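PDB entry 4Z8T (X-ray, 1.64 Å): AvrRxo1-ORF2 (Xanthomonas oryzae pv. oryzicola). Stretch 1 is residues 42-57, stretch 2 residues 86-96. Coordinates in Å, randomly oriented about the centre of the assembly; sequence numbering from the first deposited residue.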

# COMPACT_ATOMS: atom_id res chain seq x y z
N ARG B 42 -9.95 -11.54 24.57
CA ARG B 42 -8.56 -11.26 24.90
C ARG B 42 -7.67 -12.45 24.58
O ARG B 42 -8.01 -13.59 24.92
CB ARG B 42 -8.43 -10.92 26.38
CG ARG B 42 -7.03 -10.57 26.79
CD ARG B 42 -6.89 -9.07 26.98
NE ARG B 42 -7.78 -8.60 28.04
CZ ARG B 42 -7.67 -7.42 28.64
NH1 ARG B 42 -6.70 -6.58 28.29
NH2 ARG B 42 -8.53 -7.07 29.59
N PHE B 43 -6.52 -12.21 23.95
CA PHE B 43 -5.65 -13.32 23.58
C PHE B 43 -5.04 -14.02 24.79
O PHE B 43 -4.39 -13.39 25.63
CB PHE B 43 -4.56 -12.92 22.60
CG PHE B 43 -3.75 -14.09 22.10
CD1 PHE B 43 -4.27 -14.94 21.14
CD2 PHE B 43 -2.50 -14.35 22.63
CE1 PHE B 43 -3.54 -16.03 20.69
CE2 PHE B 43 -1.76 -15.44 22.18
CZ PHE B 43 -2.29 -16.28 21.22
N ASP B 44 -5.23 -15.34 24.83
CA ASP B 44 -4.84 -16.19 25.95
C ASP B 44 -4.15 -17.42 25.35
O ASP B 44 -4.82 -18.35 24.92
CB ASP B 44 -6.10 -16.59 26.72
CG ASP B 44 -5.82 -17.48 27.93
OD1 ASP B 44 -5.05 -18.47 27.82
OD2 ASP B 44 -6.40 -17.21 29.00
N LEU B 45 -2.82 -17.41 25.33
CA LEU B 45 -2.05 -18.49 24.70
C LEU B 45 -2.34 -19.85 25.34
O LEU B 45 -2.49 -20.86 24.64
CB LEU B 45 -0.55 -18.20 24.74
CG LEU B 45 0.35 -19.29 24.15
CD1 LEU B 45 0.05 -19.50 22.67
CD2 LEU B 45 1.84 -18.99 24.37
N GLU B 46 -2.42 -19.87 26.67
CA GLU B 46 -2.66 -21.11 27.39
C GLU B 46 -4.03 -21.72 27.09
O GLU B 46 -4.14 -22.93 26.89
CB GLU B 46 -2.48 -20.89 28.90
CG GLU B 46 -1.09 -20.37 29.26
CD GLU B 46 -0.89 -20.21 30.76
OE1 GLU B 46 -1.86 -20.46 31.52
OE2 GLU B 46 0.23 -19.84 31.17
N GLU B 47 -5.06 -20.88 27.03
CA GLU B 47 -6.38 -21.37 26.64
C GLU B 47 -6.33 -21.84 25.19
O GLU B 47 -6.97 -22.83 24.83
CB GLU B 47 -7.46 -20.30 26.78
CG GLU B 47 -8.85 -20.79 26.35
CD GLU B 47 -9.84 -19.67 26.07
OE1 GLU B 47 -9.58 -18.53 26.52
OE2 GLU B 47 -10.87 -19.93 25.41
N LEU B 48 -5.56 -21.12 24.37
CA LEU B 48 -5.36 -21.51 22.98
C LEU B 48 -4.72 -22.90 22.94
O LEU B 48 -5.21 -23.79 22.24
CB LEU B 48 -4.48 -20.50 22.24
CG LEU B 48 -4.28 -20.79 20.75
CD1 LEU B 48 -5.62 -20.84 20.04
CD2 LEU B 48 -3.37 -19.76 20.10
N GLU B 49 -3.65 -23.08 23.71
CA GLU B 49 -2.90 -24.33 23.71
C GLU B 49 -3.67 -25.54 24.25
O GLU B 49 -3.16 -26.66 24.26
CB GLU B 49 -1.56 -24.15 24.45
CG GLU B 49 -0.52 -23.40 23.62
CD GLU B 49 0.68 -22.96 24.43
OE1 GLU B 49 0.63 -23.02 25.67
OE2 GLU B 49 1.69 -22.56 23.81
N LYS B 50 -4.90 -25.30 24.71
CA LYS B 50 -5.77 -26.39 25.15
C LYS B 50 -6.51 -27.02 23.98
O LYS B 50 -6.76 -28.22 23.97
CB LYS B 50 -6.81 -25.87 26.15
CG LYS B 50 -6.36 -25.87 27.59
CD LYS B 50 -7.54 -26.07 28.53
CE LYS B 50 -7.74 -24.85 29.41
NZ LYS B 50 -6.45 -24.16 29.65
N ILE B 51 -6.85 -26.18 23.00
CA ILE B 51 -7.76 -26.57 21.93
C ILE B 51 -7.00 -26.85 20.62
O ILE B 51 -7.54 -27.43 19.68
CB ILE B 51 -8.87 -25.50 21.78
CG1 ILE B 51 -9.75 -25.48 23.04
CG2 ILE B 51 -9.73 -25.73 20.55
CD1 ILE B 51 -11.24 -25.76 22.77
N CYS B 52 -5.72 -26.47 20.58
CA CYS B 52 -4.88 -26.80 19.44
C CYS B 52 -3.40 -26.79 19.78
O CYS B 52 -2.98 -26.31 20.84
CB CYS B 52 -5.14 -25.84 18.27
SG CYS B 52 -4.71 -24.12 18.61
N ASP B 53 -2.60 -27.32 18.85
CA ASP B 53 -1.16 -27.42 19.02
C ASP B 53 -0.46 -26.24 18.37
O ASP B 53 -0.56 -26.04 17.16
CB ASP B 53 -0.66 -28.72 18.38
CG ASP B 53 0.83 -28.90 18.53
OD1 ASP B 53 1.42 -28.34 19.48
OD2 ASP B 53 1.42 -29.62 17.70
N THR B 54 0.27 -25.47 19.18
CA THR B 54 1.04 -24.33 18.69
C THR B 54 2.52 -24.67 18.63
O THR B 54 3.36 -23.81 18.35
CB THR B 54 0.87 -23.11 19.61
OG1 THR B 54 1.22 -23.47 20.96
CG2 THR B 54 -0.56 -22.60 19.57
N SER B 55 2.85 -25.93 18.89
CA SER B 55 4.23 -26.33 19.07
C SER B 55 5.00 -26.53 17.77
O SER B 55 6.23 -26.46 17.76
CB SER B 55 4.30 -27.61 19.91
OG SER B 55 5.60 -27.83 20.41
N ASP B 56 4.28 -26.76 16.67
CA ASP B 56 4.88 -27.19 15.41
C ASP B 56 5.72 -28.44 15.70
O ASP B 56 6.85 -28.58 15.23
CB ASP B 56 5.72 -26.07 14.78
CG ASP B 56 6.17 -26.39 13.36
OD1 ASP B 56 5.58 -27.30 12.73
OD2 ASP B 56 7.11 -25.73 12.87
N ALA B 57 5.13 -29.34 16.50
CA ALA B 57 5.74 -30.60 16.93
C ALA B 57 7.02 -30.44 17.75
O ALA B 57 7.95 -31.24 17.61
CB ALA B 57 5.98 -31.52 15.73
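Stretch 2 (86-96) EFAHIVETLFS

When a helix packs against a short helix and the loop that follows it, its contacts tend to recur every three or four residues, because only one face of the helix can meet its partner. Residues 86-96 of AvrRxo1-ORF2 illustrate the principle. The helix, already under way before E86, runs through L94, with phi near -60° and psi mostly between -35° and -50°. Its N-to-C direction makes an angle of 59° with that of the helix beginning at L45 (signed crossing angle -59°), and the two axes approach to 9.6 Å. The backbones come nearer beyond that short helix, where C52 CA lies 5.9 Å from A88 CA.

E86 stands clear of stretch 1, and the contact opens with F87. Its CA-to-CB bond points toward the partner. The ring meets L48 at its edge, F87 CE2 lying 3.9 Å from L48 CD2, and meets the ring of F43 obliquely, with F87 CE2 4.2 Å from F43 CE1. L48 is itself held in the short helix, whose first turn is capped by D44: E47 N donates to D44 OD1 at 2.5 Å.

A88 marks the point of close backbone approach. Its small side chain points toward stretch 1 and packs against I51, with A88 CB 3.6 Å from I51 CG2, while C52 SG comes within 4.1 Å of A88 CA. The CA-to-CB bond of H89 points away, and I90 is out of reach.

One turn on from F87, V91 again points toward the partner. V91 CG1 lies 3.9 Å from C52 SG and 4.0 Å from D53 O, so the same methyl touches both a side chain and the loop backbone. E92 starts out sideways, with E92 CG 3.8 Å from C52 CB; its end comes nearer, and E92 OE2 lies 3.0 Å from I51 O. Such a distance invites the wrong reading, for both oxygens are acceptors and no hydrogen bond joins them. No hydrogen bond crosses between the stretches.

T93 and L94 are out of reach. F95, the first residue to leave helical phi/psi, still points toward stretch 1 and gives up 62 Å² to it, more than any other residue here. D56 OD1 approaches the ring edge, 3.4 Å from F95 CE1, and D53 O lies 4.2 Å from F95 CD2. S96 ends the stretch out of reach, its OG donating back to E92 O at 2.9 Å. Altogether 450 Å² is buried, both sides summed.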

# COMPACT_ATOMS: atom_id res chain seq x y z
N GLU B 86 -12.51 -19.95 17.70
CA GLU B 86 -12.57 -19.72 16.26
C GLU B 86 -11.16 -19.80 15.70
O GLU B 86 -10.89 -20.50 14.72
CB GLU B 86 -13.14 -18.33 16.03
CG GLU B 86 -13.76 -18.05 14.68
CD GLU B 86 -14.61 -16.78 14.72
OE1 GLU B 86 -14.63 -16.12 15.78
OE2 GLU B 86 -15.25 -16.46 13.70
N PHE B 87 -10.26 -19.06 16.34
CA PHE B 87 -8.86 -18.98 15.94
C PHE B 87 -8.21 -20.35 15.96
O PHE B 87 -7.36 -20.66 15.12
CB PHE B 87 -8.11 -18.02 16.86
CG PHE B 87 -6.70 -17.73 16.43
CD1 PHE B 87 -6.44 -17.18 15.19
CD2 PHE B 87 -5.64 -17.98 17.28
CE1 PHE B 87 -5.15 -16.91 14.80
CE2 PHE B 87 -4.34 -17.71 16.90
CZ PHE B 87 -4.10 -17.17 15.65
N ALA B 88 -8.63 -21.18 16.91
CA ALA B 88 -8.15 -22.56 16.99
C ALA B 88 -8.32 -23.33 15.68
O ALA B 88 -7.41 -24.04 15.25
CB ALA B 88 -8.86 -23.29 18.11
N HIS B 89 -9.49 -23.20 15.06
CA HIS B 89 -9.76 -23.85 13.79
C HIS B 89 -8.78 -23.39 12.71
O HIS B 89 -8.32 -24.19 11.89
CB HIS B 89 -11.19 -23.59 13.34
CG HIS B 89 -12.23 -24.21 14.21
ND1 HIS B 89 -11.91 -25.06 15.26
CD2 HIS B 89 -13.58 -24.12 14.20
CE1 HIS B 89 -13.02 -25.46 15.85
NE2 HIS B 89 -14.05 -24.91 15.23
N ILE B 90 -8.49 -22.09 12.71
CA ILE B 90 -7.52 -21.51 11.79
C ILE B 90 -6.15 -22.15 11.99
O ILE B 90 -5.53 -22.62 11.03
CB ILE B 90 -7.38 -19.99 12.02
CG1 ILE B 90 -8.72 -19.28 11.77
CG2 ILE B 90 -6.26 -19.41 11.15
CD1 ILE B 90 -9.17 -19.29 10.34
N VAL B 91 -5.68 -22.16 13.23
CA VAL B 91 -4.36 -22.68 13.56
C VAL B 91 -4.22 -24.15 13.15
O VAL B 91 -3.18 -24.56 12.61
CB VAL B 91 -4.05 -22.51 15.06
CG1 VAL B 91 -2.74 -23.18 15.43
CG2 VAL B 91 -3.99 -21.03 15.41
N GLU B 92 -5.27 -24.92 13.38
CA GLU B 92 -5.31 -26.33 12.99
C GLU B 92 -5.21 -26.50 11.48
O GLU B 92 -4.54 -27.41 10.99
CB GLU B 92 -6.58 -27.01 13.52
CG GLU B 92 -6.61 -27.18 15.03
CD GLU B 92 -8.02 -27.42 15.54
OE1 GLU B 92 -8.98 -27.31 14.74
OE2 GLU B 92 -8.17 -27.72 16.74
N THR B 93 -5.91 -25.63 10.75
CA THR B 93 -5.83 -25.60 9.29
C THR B 93 -4.39 -25.33 8.85
O THR B 93 -3.87 -25.99 7.94
CB THR B 93 -6.77 -24.52 8.70
OG1 THR B 93 -8.14 -24.86 8.97
CG2 THR B 93 -6.59 -24.39 7.20
N LEU B 94 -3.74 -24.37 9.50
CA LEU B 94 -2.37 -24.01 9.15
C LEU B 94 -1.39 -25.16 9.29
O LEU B 94 -0.46 -25.29 8.49
CB LEU B 94 -1.87 -22.83 9.98
CG LEU B 94 -2.56 -21.49 9.75
CD1 LEU B 94 -1.84 -20.42 10.55
CD2 LEU B 94 -2.55 -21.13 8.28
N PHE B 95 -1.59 -26.00 10.29
CA PHE B 95 -0.68 -27.13 10.48
C PHE B 95 -1.17 -28.41 9.84
O PHE B 95 -0.62 -29.48 10.07
CB PHE B 95 -0.32 -27.30 11.95
CG PHE B 95 0.58 -26.23 12.46
CD1 PHE B 95 1.94 -26.30 12.24
CD2 PHE B 95 0.06 -25.12 13.10
CE1 PHE B 95 2.79 -25.30 12.68
CE2 PHE B 95 0.89 -24.12 13.54
CZ PHE B 95 2.26 -24.20 13.33
N SER B 96 -2.20 -28.29 9.00
CA SER B 96 -2.61 -29.39 8.16
C SER B 96 -1.94 -29.31 6.81
O SER B 96 -2.16 -30.17 5.96
CB SER B 96 -4.13 -29.39 7.99
OG SER B 96 -4.76 -29.70 9.22